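Side-chain contacts in lipid-transfer protein (Thermomonospora curvata, PDB 6OK1), which is of undetermined function but has the thiolase fold and belongs to the lipid-transfer proteins related to thiolases: residues A11-T16 and L357-S362; C87-Q92 and V105-A110; V227-A232 and P239-G244; N334-G337 and G341-Y344; V374-G377 and T382-L385. All coordinates share one frame; numbering follows the deposited sequence.

Contact 1 (A11-T16 and L357-S362); sequences AGIGAT and LVRGTS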
loop_
_atom_site.group_PDB
_atom_site.type_symbol
_atom_site.label_atom_id
_atom_site.label_comp_id
_atom_site.label_asym_id
_atom_site.label_seq_id
_atom_site.Cartn_x
_atom_site.Cartn_y
_atom_site.Cartn_z
ATOM N N ALA A 11 -21.390 -7.520 7.451
ATOM C CA ALA A 11 -22.569 -8.276 7.095
ATOM C C ALA A 11 -22.250 -9.597 6.438
ATOM O O ALA A 11 -23.129 -10.459 6.366
ATOM C CB ALA A 11 -23.446 -7.459 6.142
ATOM N N GLY A 12 -21.023 -9.767 5.946
ATOM C CA GLY A 12 -20.639 -10.985 5.272
ATOM C C GLY A 12 -19.211 -11.358 5.584
ATOM O O GLY A 12 -18.341 -10.487 5.699
ATOM N N ILE A 13 -18.989 -12.666 5.724
ATOM C CA ILE A 13 -17.671 -13.268 5.850
ATOM C C ILE A 13 -17.565 -14.413 4.850
ATOM O O ILE A 13 -18.535 -15.122 4.562
ATOM C CB ILE A 13 -17.377 -13.758 7.289
ATOM C CG1 ILE A 13 -18.348 -14.878 7.694
ATOM C CG2 ILE A 13 -17.453 -12.572 8.259
ATOM C CD1 ILE A 13 -18.102 -15.425 9.085
ATOM N N GLY A 14 -16.363 -14.594 4.321
ATOM C CA GLY A 14 -16.126 -15.643 3.355
ATOM C C GLY A 14 -14.684 -16.069 3.391
ATOM O O GLY A 14 -13.782 -15.240 3.548
ATOM N N ALA A 15 -14.453 -17.364 3.244
ATOM C CA ALA A 15 -13.099 -17.895 3.310
ATOM C C ALA A 15 -12.979 -19.102 2.396
ATOM O O ALA A 15 -13.968 -19.789 2.113
ATOM C CB ALA A 15 -12.736 -18.296 4.743
ATOM N N THR A 16 -11.764 -19.324 1.904
ATOM C CA THR A 16 -11.400 -20.602 1.328
ATOM C C THR A 16 -11.128 -21.553 2.473
ATOM O O THR A 16 -11.093 -21.152 3.641
ATOM C CB THR A 16 -10.153 -20.496 0.438
ATOM O OG1 THR A 16 -8.997 -20.213 1.241
ATOM C CG2 THR A 16 -10.333 -19.405 -0.593
ATOM N N LEU A 357 -18.855 -14.641 16.718
ATOM C CA LEU A 357 -19.197 -14.491 18.128
ATOM C C LEU A 357 -20.364 -13.522 18.294
ATOM O O LEU A 357 -21.310 -13.802 19.050
ATOM C CB LEU A 357 -17.967 -14.026 18.912
ATOM C CG LEU A 357 -16.852 -15.058 19.118
ATOM C CD1 LEU A 357 -15.545 -14.372 19.578
ATOM C CD2 LEU A 357 -17.262 -16.094 20.116
ATOM N N VAL A 358 -20.344 -12.398 17.555
ATOM C CA VAL A 358 -21.454 -11.446 17.632
ATOM C C VAL A 358 -22.736 -12.080 17.099
ATOM O O VAL A 358 -23.820 -11.897 17.671
ATOM C CB VAL A 358 -21.105 -10.149 16.879
ATOM C CG1 VAL A 358 -22.333 -9.232 16.788
ATOM C CG2 VAL A 358 -19.962 -9.432 17.580
ATOM N N ARG A 359 -22.637 -12.819 15.994
ATOM C CA ARG A 359 -23.789 -13.504 15.419
ATOM C C ARG A 359 -24.306 -14.618 16.312
ATOM O O ARG A 359 -25.485 -14.978 16.203
ATOM C CB ARG A 359 -23.426 -14.108 14.056
ATOM C CG ARG A 359 -23.126 -13.128 12.958
ATOM C CD ARG A 359 -22.648 -13.879 11.712
ATOM N NE ARG A 359 -22.491 -13.026 10.544
ATOM C CZ ARG A 359 -22.132 -13.473 9.346
ATOM N NH1 ARG A 359 -21.912 -14.770 9.174
ATOM N NH2 ARG A 359 -22.002 -12.631 8.336
ATOM N N GLY A 360 -23.459 -15.169 17.184
ATOM C CA GLY A 360 -23.797 -16.362 17.949
ATOM C C GLY A 360 -23.427 -17.666 17.282
ATOM O O GLY A 360 -23.868 -18.731 17.733
ATOM N N THR A 361 -22.587 -17.628 16.249
ATOM C CA THR A 361 -22.351 -18.782 15.395
ATOM C C THR A 361 -20.933 -19.334 15.496
ATOM O O THR A 361 -20.534 -20.146 14.658
ATOM C CB THR A 361 -22.669 -18.423 13.948
ATOM O OG1 THR A 361 -21.818 -17.353 13.514
ATOM C CG2 THR A 361 -24.143 -17.972 13.817
ATOM N N SER A 362 -20.177 -18.965 16.527
ATOM C CA SER A 362 -18.869 -19.575 16.713
ATOM C C SER A 362 -19.000 -21.059 17.054
ATOM O O SER A 362 -19.909 -21.466 17.782
ATOM C CB SER A 362 -18.101 -18.866 17.826
ATOM O OG SER A 362 -16.972 -19.638 18.192
#

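Contact 2 (C87-Q92 and V105-A110); sequences CGTVQQ and VVCYRA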
loop_
_atom_site.group_PDB
_atom_site.type_symbol
_atom_site.label_atom_id
_atom_site.label_comp_id
_atom_site.label_asym_id
_atom_site.label_seq_id
_atom_site.Cartn_x
_atom_site.Cartn_y
_atom_site.Cartn_z
ATOM N N CYS A 87 -7.100 -5.220 11.010
ATOM C CA CYS A 87 -8.247 -4.453 11.488
ATOM C C CYS A 87 -8.320 -3.083 10.813
ATOM O O CYS A 87 -9.418 -2.538 10.627
ATOM C CB CYS A 87 -8.155 -4.327 12.998
ATOM S SG CYS A 87 -8.483 -5.905 13.834
ATOM N N GLY A 88 -7.168 -2.543 10.416
ATOM C CA GLY A 88 -7.148 -1.321 9.633
ATOM C C GLY A 88 -7.906 -1.415 8.324
ATOM O O GLY A 88 -8.506 -0.425 7.888
ATOM N N THR A 89 -7.919 -2.593 7.679
ATOM C CA THR A 89 -8.676 -2.688 6.432
ATOM C C THR A 89 -10.153 -2.477 6.702
ATOM O O THR A 89 -10.865 -1.832 5.919
ATOM C CB THR A 89 -8.463 -4.025 5.704
ATOM O OG1 THR A 89 -9.057 -5.105 6.436
ATOM C CG2 THR A 89 -6.990 -4.279 5.411
ATOM N N VAL A 90 -10.627 -2.972 7.849
ATOM C CA VAL A 90 -12.016 -2.766 8.218
ATOM C C VAL A 90 -12.270 -1.317 8.641
ATOM O O VAL A 90 -13.336 -0.770 8.345
ATOM C CB VAL A 90 -12.417 -3.762 9.313
ATOM C CG1 VAL A 90 -13.853 -3.475 9.793
ATOM C CG2 VAL A 90 -12.322 -5.190 8.784
ATOM N N GLN A 91 -11.324 -0.676 9.342
ATOM C CA GLN A 91 -11.452 0.760 9.594
ATOM C C GLN A 91 -11.617 1.526 8.290
ATOM O O GLN A 91 -12.493 2.395 8.174
ATOM C CB GLN A 91 -10.255 1.313 10.361
ATOM C CG GLN A 91 -10.512 2.746 10.798
ATOM C CD GLN A 91 -9.272 3.442 11.234
ATOM O OE1 GLN A 91 -8.275 3.442 10.512
ATOM N NE2 GLN A 91 -9.306 4.054 12.406
ATOM N N GLN A 92 -10.758 1.233 7.299
ATOM C CA GLN A 92 -10.870 1.860 5.984
ATOM C C GLN A 92 -12.279 1.743 5.432
ATOM O O GLN A 92 -12.879 2.738 5.011
ATOM C CB GLN A 92 -9.858 1.236 5.023
ATOM C CG GLN A 92 -8.429 1.702 5.211
ATOM C CD GLN A 92 -8.214 3.071 4.597
ATOM O OE1 GLN A 92 -8.671 3.330 3.479
ATOM N NE2 GLN A 92 -7.600 3.961 5.330
ATOM N N VAL A 105 -18.144 -2.412 0.749
ATOM C CA VAL A 105 -16.691 -2.525 0.686
ATOM C C VAL A 105 -16.313 -3.939 1.082
ATOM O O VAL A 105 -16.786 -4.448 2.104
ATOM C CB VAL A 105 -15.998 -1.488 1.579
ATOM C CG1 VAL A 105 -14.472 -1.572 1.387
ATOM C CG2 VAL A 105 -16.532 -0.065 1.251
ATOM N N VAL A 106 -15.457 -4.578 0.293
ATOM C CA VAL A 106 -14.916 -5.885 0.654
ATOM C C VAL A 106 -13.454 -5.744 1.059
ATOM O O VAL A 106 -12.648 -5.194 0.311
ATOM C CB VAL A 106 -15.075 -6.903 -0.487
ATOM C CG1 VAL A 106 -14.682 -8.273 -0.016
ATOM C CG2 VAL A 106 -16.535 -6.922 -0.976
ATOM N N CYS A 107 -13.122 -6.248 2.244
ATOM C CA CYS A 107 -11.761 -6.300 2.750
ATOM C C CYS A 107 -11.260 -7.729 2.589
ATOM O O CYS A 107 -11.977 -8.663 2.943
ATOM C CB CYS A 107 -11.711 -5.896 4.227
ATOM S SG CYS A 107 -12.601 -4.384 4.610
ATOM N N TYR A 108 -10.045 -7.912 2.047
ATOM C CA TYR A 108 -9.595 -9.277 1.773
ATOM C C TYR A 108 -8.085 -9.428 1.917
ATOM O O TYR A 108 -7.327 -8.458 1.889
ATOM C CB TYR A 108 -10.019 -9.733 0.361
ATOM C CG TYR A 108 -9.368 -8.955 -0.775
ATOM C CD1 TYR A 108 -9.934 -7.793 -1.247
ATOM C CD2 TYR A 108 -8.195 -9.394 -1.378
ATOM C CE1 TYR A 108 -9.340 -7.082 -2.286
ATOM C CE2 TYR A 108 -7.593 -8.674 -2.408
ATOM C CZ TYR A 108 -8.183 -7.535 -2.854
ATOM O OH TYR A 108 -7.626 -6.808 -3.858
ATOM N N ARG A 109 -7.661 -10.684 2.063
ATOM C CA ARG A 109 -6.264 -11.072 2.021
ATOM C C ARG A 109 -6.242 -12.525 1.588
ATOM O O ARG A 109 -6.993 -13.340 2.130
ATOM C CB ARG A 109 -5.585 -10.896 3.391
ATOM C CG ARG A 109 -4.079 -11.103 3.403
ATOM C CD ARG A 109 -3.350 -9.940 2.772
ATOM N NE ARG A 109 -1.899 -10.082 2.896
ATOM C CZ ARG A 109 -1.089 -10.607 1.987
ATOM N NH1 ARG A 109 -1.538 -11.041 0.807
ATOM N NH2 ARG A 109 0.216 -10.702 2.264
ATOM N N ALA A 110 -5.396 -12.849 0.622
ATOM C CA ALA A 110 -5.247 -14.241 0.211
ATOM C C ALA A 110 -3.825 -14.507 -0.248
ATOM O O ALA A 110 -3.215 -13.675 -0.925
ATOM C CB ALA A 110 -6.236 -14.596 -0.909
#

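Contact 3 (V227-A232 and P239-G244); sequences VSTERA and PALIWG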
loop_
_atom_site.group_PDB
_atom_site.type_symbol
_atom_site.label_atom_id
_atom_site.label_comp_id
_atom_site.label_asym_id
_atom_site.label_seq_id
_atom_site.Cartn_x
_atom_site.Cartn_y
_atom_site.Cartn_z
ATOM N N VAL A 227 -20.883 -2.758 5.210
ATOM C CA VAL A 227 -21.926 -1.886 4.682
ATOM C C VAL A 227 -22.367 -0.942 5.793
ATOM O O VAL A 227 -21.927 -1.055 6.941
ATOM C CB VAL A 227 -23.137 -2.692 4.153
ATOM C CG1 VAL A 227 -22.740 -3.524 2.977
ATOM C CG2 VAL A 227 -23.684 -3.567 5.244
ATOM N N SER A 228 -23.288 -0.024 5.472
ATOM C CA SER A 228 -23.850 0.772 6.549
ATOM C C SER A 228 -24.641 -0.126 7.496
ATOM O O SER A 228 -25.171 -1.174 7.112
ATOM C CB SER A 228 -24.756 1.879 6.001
ATOM O OG SER A 228 -25.946 1.314 5.486
ATOM N N THR A 229 -24.733 0.298 8.753
ATOM C CA THR A 229 -25.530 -0.461 9.703
ATOM C C THR A 229 -26.992 -0.543 9.251
ATOM O O THR A 229 -27.620 -1.601 9.377
ATOM C CB THR A 229 -25.386 0.156 11.100
ATOM O OG1 THR A 229 -24.024 -0.009 11.547
ATOM C CG2 THR A 229 -26.298 -0.518 12.092
ATOM N N GLU A 230 -27.532 0.540 8.677
ATOM C CA GLU A 230 -28.906 0.518 8.161
ATOM C C GLU A 230 -29.059 -0.546 7.080
ATOM O O GLU A 230 -30.012 -1.339 7.101
ATOM C CB GLU A 230 -29.311 1.900 7.623
ATOM C CG GLU A 230 -29.439 2.996 8.667
ATOM C CD GLU A 230 -28.105 3.461 9.212
ATOM O OE1 GLU A 230 -27.060 3.131 8.614
ATOM O OE2 GLU A 230 -28.106 4.159 10.244
ATOM N N ARG A 231 -28.110 -0.594 6.135
ATOM C CA ARG A 231 -28.137 -1.624 5.102
ATOM C C ARG A 231 -28.008 -3.017 5.693
ATOM O O ARG A 231 -28.719 -3.946 5.287
ATOM C CB ARG A 231 -27.009 -1.365 4.099
ATOM C CG ARG A 231 -27.077 -2.149 2.795
ATOM C CD ARG A 231 -27.213 -1.207 1.594
ATOM N NE ARG A 231 -26.826 -1.819 0.324
ATOM C CZ ARG A 231 -27.459 -2.847 -0.232
ATOM N NH1 ARG A 231 -28.488 -3.400 0.382
ATOM N NH2 ARG A 231 -27.055 -3.339 -1.392
ATOM N N ALA A 232 -27.092 -3.196 6.655
ATOM C CA ALA A 232 -26.873 -4.516 7.230
ATOM C C ALA A 232 -28.149 -5.069 7.851
ATOM O O ALA A 232 -28.369 -6.281 7.837
ATOM C CB ALA A 232 -25.753 -4.453 8.277
ATOM N N PRO A 239 -26.223 -8.069 12.168
ATOM C CA PRO A 239 -25.071 -7.221 11.837
ATOM C C PRO A 239 -24.054 -7.220 12.961
ATOM O O PRO A 239 -24.409 -7.219 14.144
ATOM C CB PRO A 239 -25.684 -5.833 11.642
ATOM C CG PRO A 239 -27.152 -6.087 11.406
ATOM C CD PRO A 239 -27.491 -7.310 12.180
ATOM N N ALA A 240 -22.771 -7.209 12.581
ATOM C CA ALA A 240 -21.678 -7.078 13.532
ATOM C C ALA A 240 -21.245 -5.620 13.423
ATOM O O ALA A 240 -20.508 -5.251 12.516
ATOM C CB ALA A 240 -20.545 -8.051 13.217
ATOM N N LEU A 241 -21.766 -4.773 14.303
ATOM C CA LEU A 241 -21.534 -3.351 14.149
ATOM C C LEU A 241 -20.095 -3.030 14.498
ATOM O O LEU A 241 -19.528 -3.588 15.442
ATOM C CB LEU A 241 -22.464 -2.549 15.062
ATOM C CG LEU A 241 -23.827 -2.164 14.474
ATOM C CD1 LEU A 241 -24.651 -3.391 14.140
ATOM C CD2 LEU A 241 -24.554 -1.283 15.475
ATOM N N ILE A 242 -19.531 -2.087 13.761
ATOM C CA ILE A 242 -18.170 -1.632 13.991
ATOM C C ILE A 242 -18.280 -0.447 14.951
ATOM O O ILE A 242 -18.385 0.715 14.546
ATOM C CB ILE A 242 -17.467 -1.292 12.680
ATOM C CG1 ILE A 242 -17.400 -2.554 11.808
ATOM C CG2 ILE A 242 -16.085 -0.798 12.942
ATOM C CD1 ILE A 242 -17.184 -2.268 10.319
ATOM N N TRP A 243 -18.233 -0.759 16.247
ATOM C CA TRP A 243 -18.310 0.253 17.298
ATOM C C TRP A 243 -16.978 0.924 17.577
ATOM O O TRP A 243 -16.951 2.084 18.013
ATOM C CB TRP A 243 -18.824 -0.359 18.591
ATOM C CG TRP A 243 -20.305 -0.472 18.573
ATOM C CD1 TRP A 243 -21.033 -1.608 18.616
ATOM C CD2 TRP A 243 -21.245 0.612 18.453
ATOM N NE1 TRP A 243 -22.389 -1.315 18.571
ATOM C CE2 TRP A 243 -22.540 0.042 18.464
ATOM C CE3 TRP A 243 -21.120 1.997 18.358
ATOM C CZ2 TRP A 243 -23.688 0.809 18.368
ATOM C CZ3 TRP A 243 -22.277 2.765 18.273
ATOM C CH2 TRP A 243 -23.539 2.165 18.270
ATOM N N GLY A 244 -15.883 0.212 17.363
ATOM C CA GLY A 244 -14.570 0.805 17.415
ATOM C C GLY A 244 -13.725 0.270 16.283
ATOM O O GLY A 244 -13.805 -0.914 15.932
#

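Contact 4 (N334-G337 and G341-Y344); sequences NTHG and GEAY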
loop_
_atom_site.group_PDB
_atom_site.type_symbol
_atom_site.label_atom_id
_atom_site.label_comp_id
_atom_site.label_asym_id
_atom_site.label_seq_id
_atom_site.Cartn_x
_atom_site.Cartn_y
_atom_site.Cartn_z
ATOM N N ASN A 334 -9.783 -16.184 21.542
ATOM C CA ASN A 334 -9.343 -16.961 20.392
ATOM C C ASN A 334 -10.134 -18.263 20.289
ATOM O O ASN A 334 -9.576 -19.360 20.156
ATOM C CB ASN A 334 -7.840 -17.210 20.462
ATOM C CG ASN A 334 -7.032 -15.935 20.245
ATOM O OD1 ASN A 334 -7.595 -14.918 19.837
ATOM N ND2 ASN A 334 -5.723 -15.985 20.478
ATOM N N THR A 335 -11.464 -18.108 20.306
ATOM C CA THR A 335 -12.391 -19.230 20.260
ATOM C C THR A 335 -12.312 -20.035 18.961
ATOM O O THR A 335 -12.819 -21.158 18.913
ATOM C CB THR A 335 -13.806 -18.697 20.483
ATOM O OG1 THR A 335 -13.988 -17.471 19.764
ATOM C CG2 THR A 335 -14.001 -18.419 21.964
ATOM N N HIS A 336 -11.698 -19.496 17.909
ATOM C CA HIS A 336 -11.415 -20.259 16.694
ATOM C C HIS A 336 -10.106 -21.034 16.766
ATOM O O HIS A 336 -9.854 -21.891 15.909
ATOM C CB HIS A 336 -11.367 -19.320 15.475
ATOM C CG HIS A 336 -10.331 -18.239 15.571
ATOM N ND1 HIS A 336 -10.088 -17.529 16.731
ATOM C CD2 HIS A 336 -9.494 -17.730 14.638
ATOM C CE1 HIS A 336 -9.136 -16.637 16.505
ATOM N NE2 HIS A 336 -8.761 -16.741 15.242
ATOM N N GLY A 337 -9.254 -20.733 17.735
ATOM C CA GLY A 337 -7.942 -21.337 17.830
ATOM C C GLY A 337 -6.801 -20.384 17.534
ATOM O O GLY A 337 -5.637 -20.762 17.706
ATOM N N GLY A 341 -3.557 -21.824 16.136
ATOM C CA GLY A 341 -4.329 -23.058 16.079
ATOM C C GLY A 341 -5.223 -23.235 14.864
ATOM O O GLY A 341 -5.442 -24.363 14.419
ATOM N N GLU A 342 -5.783 -22.147 14.328
ATOM C CA GLU A 342 -6.658 -22.265 13.154
ATOM C C GLU A 342 -5.833 -22.106 11.882
ATOM O O GLU A 342 -5.699 -23.049 11.097
ATOM C CB GLU A 342 -7.798 -21.241 13.199
ATOM C CG GLU A 342 -8.678 -21.336 11.946
ATOM C CD GLU A 342 -9.845 -20.381 11.948
ATOM O OE1 GLU A 342 -9.614 -19.204 11.654
ATOM O OE2 GLU A 342 -10.987 -20.799 12.211
ATOM N N ALA A 343 -5.268 -20.920 11.670
ATOM C CA ALA A 343 -4.590 -20.605 10.426
ATOM C C ALA A 343 -3.986 -19.218 10.549
ATOM O O ALA A 343 -4.546 -18.354 11.233
ATOM C CB ALA A 343 -5.547 -20.626 9.227
ATOM N N TYR A 344 -2.870 -19.014 9.857
ATOM C CA TYR A 344 -2.170 -17.726 9.833
ATOM C C TYR A 344 -2.574 -16.982 8.561
ATOM O O TYR A 344 -1.872 -16.997 7.553
ATOM C CB TYR A 344 -0.665 -17.954 9.893
ATOM C CG TYR A 344 0.215 -16.729 10.051
ATOM C CD1 TYR A 344 -0.208 -15.596 10.744
ATOM C CD2 TYR A 344 1.488 -16.730 9.516
ATOM C CE1 TYR A 344 0.647 -14.488 10.891
ATOM C CE2 TYR A 344 2.341 -15.646 9.660
ATOM C CZ TYR A 344 1.908 -14.531 10.357
ATOM O OH TYR A 344 2.768 -13.470 10.508
#

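Contact 5 (V374-G377 and T382-L385); sequences VTAG and TSGL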
loop_
_atom_site.group_PDB
_atom_site.type_symbol
_atom_site.label_atom_id
_atom_site.label_comp_id
_atom_site.label_asym_id
_atom_site.label_seq_id
_atom_site.Cartn_x
_atom_site.Cartn_y
_atom_site.Cartn_z
ATOM N N VAL A 374 -10.998 -7.165 18.881
ATOM C CA VAL A 374 -10.087 -7.866 17.980
ATOM C C VAL A 374 -8.842 -7.020 17.791
ATOM O O VAL A 374 -8.939 -5.814 17.540
ATOM C CB VAL A 374 -10.723 -8.158 16.609
ATOM C CG1 VAL A 374 -9.730 -9.011 15.767
ATOM C CG2 VAL A 374 -12.041 -8.816 16.766
ATOM N N THR A 375 -7.673 -7.644 17.898
ATOM C CA THR A 375 -6.421 -6.955 17.602
ATOM C C THR A 375 -5.775 -7.489 16.336
ATOM O O THR A 375 -5.976 -8.634 15.937
ATOM C CB THR A 375 -5.402 -7.077 18.744
ATOM O OG1 THR A 375 -5.075 -8.455 18.971
ATOM C CG2 THR A 375 -5.965 -6.476 20.010
ATOM N N ALA A 376 -4.919 -6.656 15.756
ATOM C CA ALA A 376 -4.119 -7.040 14.602
ATOM C C ALA A 376 -2.658 -7.285 15.013
ATOM O O ALA A 376 -2.359 -7.489 16.196
ATOM C CB ALA A 376 -4.276 -5.966 13.528
ATOM N N GLY A 377 -1.761 -7.288 14.027
ATOM C CA GLY A 377 -0.417 -7.802 14.236
ATOM C C GLY A 377 0.357 -7.026 15.291
ATOM O O GLY A 377 0.246 -5.806 15.402
ATOM N N THR A 382 -0.205 -1.109 14.056
ATOM C CA THR A 382 -1.236 -2.101 14.255
ATOM C C THR A 382 -2.607 -1.440 14.246
ATOM O O THR A 382 -2.775 -0.275 13.858
ATOM C CB THR A 382 -0.912 -2.913 15.529
ATOM O OG1 THR A 382 -1.771 -4.054 15.608
ATOM C CG2 THR A 382 -1.024 -2.095 16.811
ATOM N N SER A 383 -3.600 -2.223 14.631
ATOM C CA SER A 383 -5.002 -1.818 14.547
ATOM C C SER A 383 -5.852 -2.726 15.421
ATOM O O SER A 383 -5.401 -3.761 15.911
ATOM C CB SER A 383 -5.486 -1.825 13.076
ATOM O OG SER A 383 -5.217 -3.062 12.430
ATOM N N GLY A 384 -7.109 -2.321 15.613
ATOM C CA GLY A 384 -8.042 -3.090 16.414
ATOM C C GLY A 384 -9.460 -2.742 16.036
ATOM O O GLY A 384 -9.719 -1.721 15.385
ATOM N N LEU A 385 -10.380 -3.589 16.491
ATOM C CA LEU A 385 -11.809 -3.348 16.332
ATOM C C LEU A 385 -12.509 -3.670 17.630
ATOM O O LEU A 385 -12.087 -4.555 18.370
ATOM C CB LEU A 385 -12.454 -4.228 15.269
ATOM C CG LEU A 385 -11.854 -4.123 13.867
ATOM C CD1 LEU A 385 -12.306 -5.291 13.057
ATOM C CD2 LEU A 385 -12.211 -2.804 13.211
#

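Contact 1 (A11-T16 and L357-S362)
Ala-11 CA and Arg-359 CA are the nearest pair of alpha carbons across this contact, 9.9 Å apart, so the end of helix 348-359 reaches strand 8-15 by a side chain and not by its backbone. Ala-11 and Gly-12 both face Val-225 of the neighbouring strand, forming a classic beta bulge. On the other segment the helix stops in a Schellman motif: Gly-360, with positive phi, is the C-prime residue, and Thr-361 N turns back to Arg-356 O. Arg-359 bridges the gap. Its CG lies beside the backbone N (chi1 -67°), and the chain runs extended from there to NE, which carries the guanidinium to the bulge. NH2 comes within 3.1 Å of Ala-11 O, which sits at the edge of the group near its plane, and within 3.7 Å of Gly-12 CA. Ile-13 slides past the arginine in the opposite direction; its CG1 and CD1 are each 3.9 Å from Arg-359 NH1, an oblique approach. The charge is met by Asp-40, whose OD2 forms a salt bridge with NH2 and also accepts a hydrogen bond from Ile-13 N. One carboxylate oxygen therefore holds both the strand backbone and the arginine, and its charge probably favours the guanidinium in this position. Ile-13 also leans on Val-355 and Arg-356 of the same helix. The contact ties a strand of the N-terminal thiolase half to a helix of the C-terminal half, a helix-on-sheet layer of the thiolase fold.

Contact 2 (C87-Q92 and V105-A110)
Thr-89 and Val-90, on the first turns of helix 86-98, rest on the side chain of Cys-107 in strand 104-112, and the helix comes nearest the strand where Thr-89 CA is 6.0 Å from Cys-107 CA. Just before them, the carbonyls of Cys-87 and Gly-88 accept from Gln-91 N and Gln-92 N. Thr-89 then turns its side chain to the strand. With OG1 between the backbone N and the carbonyl carbon (chi1 69°), the hydroxyl lies 3.5 Å from Cys-107 CB while bonding back to Ala-86 O within its own helix. The hydroxyl is thus satisfied although it is buried against an aliphatic carbon. The sulfur approaches the backbone of the same residue: Cys-107 SG is 3.4 Å from Thr-89 O. Val-90 follows on the flank, its CA 4.0 Å from Cys-107 SG and its CG2 4.3 Å from the same sulfur, an apolar approach looser than that of the threonine. Val-90 also packs on Leu-224 and Ile-351. Gln-91 faces away from the strand and bonds to Ala-245 O. Gln-92 leads away too, to Ser-77 and to Gln-92 of the second subunit, which brings this helix to the subunit interface. Strands 75-79 and 104-112 run parallel with 50-54 between them, so helix 86-98 is the connection of a beta-alpha-beta crossover in the N-terminal half of the thiolase fold.

Contact 3 (V227-A232 and P239-G244)
Leu-241 and Thr-229 cross at about a right angle, the leucine branching over the threonine. From CB, Leu-241 leads to CG beside its own backbone N (chi1 -89°), and CG is the atom pressed most closely, 3.6 Å from Thr-229 OG1 and 3.8 Å from Thr-229 CG2. At the tip, Leu-241 CD1 and CD2 are both 3.9 Å from Thr-229 CG2, so the threonine methyl sits against the fork of the leucine. The hydroxyl brings no polar bond across: Thr-229 OG1 is hydrogen-bonded to Gly-6 O, which fixes its rotation and leaves the leucine to cover it. One helical turn on, Ala-232 CB meets Pro-239 CB at 3.6 Å, and Pro-239 CG lies 3.8 Å from the same methyl. The start of the short helix is held by Ser-228 at the N-cap, its OG accepting from Arg-231 N at 3.0 Å. Thr-229, Ala-232 and Pro-239 all touch Ala-9 of strand 8-15. Strands 219-228 and 240-248 flank strand 8-15 and run antiparallel to it, hence parallel to each other; the contact closes the short crossover, with helix 229-232 in it, that passes between them in the thiolase fold.

Contact 4 (N334-G337 and G341-Y344)
His-336 and Glu-342 meet across a tight loop in the C-terminal half of the thiolase fold, where a type I beta turn from Asn-334 to Gly-337 runs straight into the short helix 338-341. The carboxylate comes to the edge of the imidazole: Glu-342 OE1 lies in the ring plane, 3.3 Å from His-336 CD2, a carbon. The other oxygen, OE2, is 3.6 Å from His-336 CB, and the two planes are 77° apart. Glu-342 reaches this place with CG anti to the backbone N (chi1 178°) and its chain extended beyond. Beside the side chains, Gly-341 N gives a weak hydrogen bond to Gly-337 O, 2.8 Å long but bent to 126°. Both residues are glycines, with only hydrogen on their facing alpha carbons, which lets the two backbones come to 4.4 Å between Gly-337 CA and Gly-341 CA. Two asparagines form the next shell. Asn-349 ND2 from helix 348-359 bonds both Glu-342 OE1 and Ala-343 O, while Glu-353 of the same helix packs on the histidine. Asn-184 ND2 bonds to both Glu-342 OE2 and His-336 O, clasping the carboxylate to the turn's own carbonyl.

Contact 5 (V374-G377 and T382-L385)
Val-374 and Leu-385 form the most regular part of this beta hairpin, an antiparallel hydrogen-bonded pair. Val-374 N bonds to Leu-385 O at 2.9 Å, nearly straight at 171°, and the return bond from Leu-385 N to Val-374 O, also 2.9 Å, lies in the carbonyl plane. Gly-384 fits closely beside them: lacking a side chain, its CA comes within 3.1 Å of Val-374 O in a CA-H...O contact. The side chains of the pair are less tight, CB to CB being 4.5 Å between Val-374 and Leu-385, and both lean on Cys-87 and on Ile-351 of helix 348-359. Toward the turn the backbone pairing becomes less regular, although all eight residues are buried. Ala-376 N still bonds to Ser-383 O, but bent to 145°, with the donor tilted out of the carbonyl plane. Ser-383 OG stands 3.2 Å from Ala-376 CB and is bonded to Gly-84 O, with a weak bond to Gly-88 N. Beyond strand 371-375 a side chain takes over from the backbone: Thr-382 OG1, anti to its own N (chi1 -169°), donates to Gly-377 O at 2.7 Å. The change from paired amides to a hydroxyl bond implies that the hairpin stays closed where the strands' regular pairing ends, with the buried Gly-377 carbonyl satisfied by the threonine.

How the contacts relate
Contacts 2 to 5 are buried, whereas contact 1 is partly buried and spans the two family halves through a charged arginine. Contacts 1, 2, 3 and 5 reach one sheet. The strands of contact 3 flank strand 8-15 of contact 1, and the two contacts touch through Val-358 against Pro-239 and Ala-240. Contact 2 supplies helix 86-98 to its neighbours, Val-90 packing on Ile-242 of contact 3 and Gly-88 N probably bonding Ser-383 OG of contact 5. Contact 4, a loop about 24 Å from contact 3 between centres, meets contact 1 through Leu-357 and Thr-335. Backbone pairing dominates contact 5, van der Waals packing that includes a thiol and hydroxyls contacts 2 and 3, and asparagine-held polar groups contact 4.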